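Side-chain contact in endoglucanase E-5 (Thermobifida fusca, PDB 2CKS), which hydrolyses internal beta-1,4-glucosidic linkages in cellulose, lichenin and cereal beta-D-glucans through its family 5 glycoside hydrolase catalytic domain: residues D69-E72 and F78-R81. Sequence-based numbering, arbitrary orientation.
Sequences DGYE and FTDR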
loop_
_atom_site.group_PDB
_atom_site.type_symbol
_atom_site.label_atom_id
_atom_site.label_comp_id
_atom_site.label_asym_id
_atom_site.label_seq_id
_atom_site.Cartn_x
_atom_site.Cartn_y
_atom_site.Cartn_z
ATOM N N ASP A 69 -7.861 17.445 -3.819
ATOM C CA ASP A 69 -6.979 18.079 -4.807
ATOM C C ASP A 69 -6.153 17.087 -5.624
ATOM O O ASP A 69 -5.162 17.463 -6.254
ATOM C CB ASP A 69 -6.072 19.125 -4.142
ATOM C CG ASP A 69 -6.865 20.251 -3.506
ATOM O OD1 ASP A 69 -6.568 20.602 -2.345
ATOM O OD2 ASP A 69 -7.795 20.835 -4.098
ATOM N N GLY A 70 -6.606 15.838 -5.651
ATOM C CA GLY A 70 -5.921 14.776 -6.351
ATOM C C GLY A 70 -6.400 14.580 -7.777
ATOM O O GLY A 70 -6.690 15.533 -8.491
ATOM N N TYR A 71 -6.476 13.317 -8.189
ATOM C CA TYR A 71 -6.719 12.922 -9.568
ATOM C C TYR A 71 -7.844 13.686 -10.259
ATOM O O TYR A 71 -7.678 14.095 -11.405
ATOM C CB TYR A 71 -6.981 11.413 -9.604
ATOM C CG TYR A 71 -7.369 10.832 -10.946
ATOM C CD1 TYR A 71 -6.424 10.258 -11.785
ATOM C CD2 TYR A 71 -8.695 10.839 -11.363
ATOM C CE1 TYR A 71 -6.796 9.709 -13.024
ATOM C CE2 TYR A 71 -9.069 10.301 -12.586
ATOM C CZ TYR A 71 -8.129 9.733 -13.401
ATOM O OH TYR A 71 -8.533 9.205 -14.614
ATOM N N GLU A 72 -8.965 13.881 -9.574
ATOM C CA GLU A 72 -10.133 14.508 -10.200
ATOM C C GLU A 72 -9.850 15.903 -10.739
ATOM O O GLU A 72 -10.532 16.356 -11.664
ATOM C CB GLU A 72 -11.322 14.541 -9.234
ATOM C CG GLU A 72 -11.237 15.611 -8.159
ATOM C CD GLU A 72 -12.400 15.569 -7.185
ATOM O OE1 GLU A 72 -13.402 14.845 -7.448
ATOM O OE2 GLU A 72 -12.305 16.264 -6.145
ATOM N N PHE A 78 -2.131 13.666 -13.578
ATOM C CA PHE A 78 -1.900 12.675 -12.524
ATOM C C PHE A 78 -1.581 11.308 -13.108
ATOM O O PHE A 78 -0.699 10.619 -12.608
ATOM C CB PHE A 78 -3.067 12.585 -11.540
ATOM C CG PHE A 78 -3.029 13.627 -10.463
ATOM C CD1 PHE A 78 -2.298 13.424 -9.296
ATOM C CD2 PHE A 78 -3.716 14.819 -10.617
ATOM C CE1 PHE A 78 -2.259 14.402 -8.308
ATOM C CE2 PHE A 78 -3.689 15.787 -9.632
ATOM C CZ PHE A 78 -2.962 15.578 -8.478
ATOM N N THR A 79 -2.271 10.923 -14.177
ATOM C CA THR A 79 -2.001 9.638 -14.810
ATOM C C THR A 79 -0.581 9.605 -15.385
ATOM O O THR A 79 0.138 8.622 -15.219
ATOM C CB THR A 79 -3.034 9.365 -15.909
ATOM O OG1 THR A 79 -4.353 9.389 -15.351
ATOM C CG2 THR A 79 -2.879 7.950 -16.484
ATOM N N ASP A 80 -0.169 10.687 -16.041
ATOM C CA ASP A 80 1.160 10.742 -16.633
ATOM C C ASP A 80 2.237 10.675 -15.556
ATOM O O ASP A 80 3.259 10.027 -15.740
ATOM C CB ASP A 80 1.339 11.996 -17.494
ATOM C CG ASP A 80 0.654 11.882 -18.841
ATOM O OD1 ASP A 80 0.397 10.744 -19.302
ATOM O OD2 ASP A 80 0.342 12.888 -19.512
ATOM N N ARG A 81 2.005 11.317 -14.417
ATOM C CA ARG A 81 2.968 11.236 -13.328
ATOM C C ARG A 81 3.042 9.817 -12.743
ATOM O O ARG A 81 4.120 9.345 -12.368
ATOM C CB ARG A 81 2.648 12.264 -12.256
ATOM C CG ARG A 81 3.550 12.229 -11.042
ATOM C CD ARG A 81 5.038 12.360 -11.356
ATOM N NE ARG A 81 5.764 12.694 -10.139
ATOM C CZ ARG A 81 7.066 12.542 -9.956
ATOM N NH1 ARG A 81 7.847 12.036 -10.901
ATOM N NH2 ARG A 81 7.594 12.894 -8.793
HETATM O O HOH W 1 -6.698 8.170 -16.207
#
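The Phe78 ring lays one face on the backbone of Gly70 and Tyr71: Gly70 C stands 3.5 Å above the ring plane near the rim, and Tyr71 N lies over the centre. Tyr71 CA makes a CH-pi contact with the same face, 4.1 Å from the centroid of the Phe78 ring and 27° off its normal. At the edge of the Tyr71 ring, near its plane, lies Thr79 OG1, 3.4 Å from Tyr71 CE1; outside the two segments the ring also meets Trp100 edge-to-face. A water in that plane joins the two hydroxyls, 2.6 Å from Tyr71 OH and donating to Thr79 OG1 at 2.8 Å; this Thr79 oxygen also bonds Pro75 O, one turn back in the helix. With CG anti to its carbonyl carbon (chi1 -83°), Phe78 turns its ring against the loop backbone, while Tyr71 runs past it in the opposite direction, CD1 4.1 Å from Phe78 CB. Replacing Phe78 by alanine removes the ring that lies against the Gly70-Tyr71 peptide, and is likely to open a gap there and leave the loop less firmly set against the helix. No direct hydrogen bond links the segments, but Gly70 O is held by Thr73 OG1. The contact packs the loop that follows barrel strand 59-65 against helix 75-90 of the TIM barrel, where Met64 touches the side chains of both Tyr71 and Phe78, Phe78 reaches helix 36-39, and Tyr71 and Thr79 meet helix 112-126.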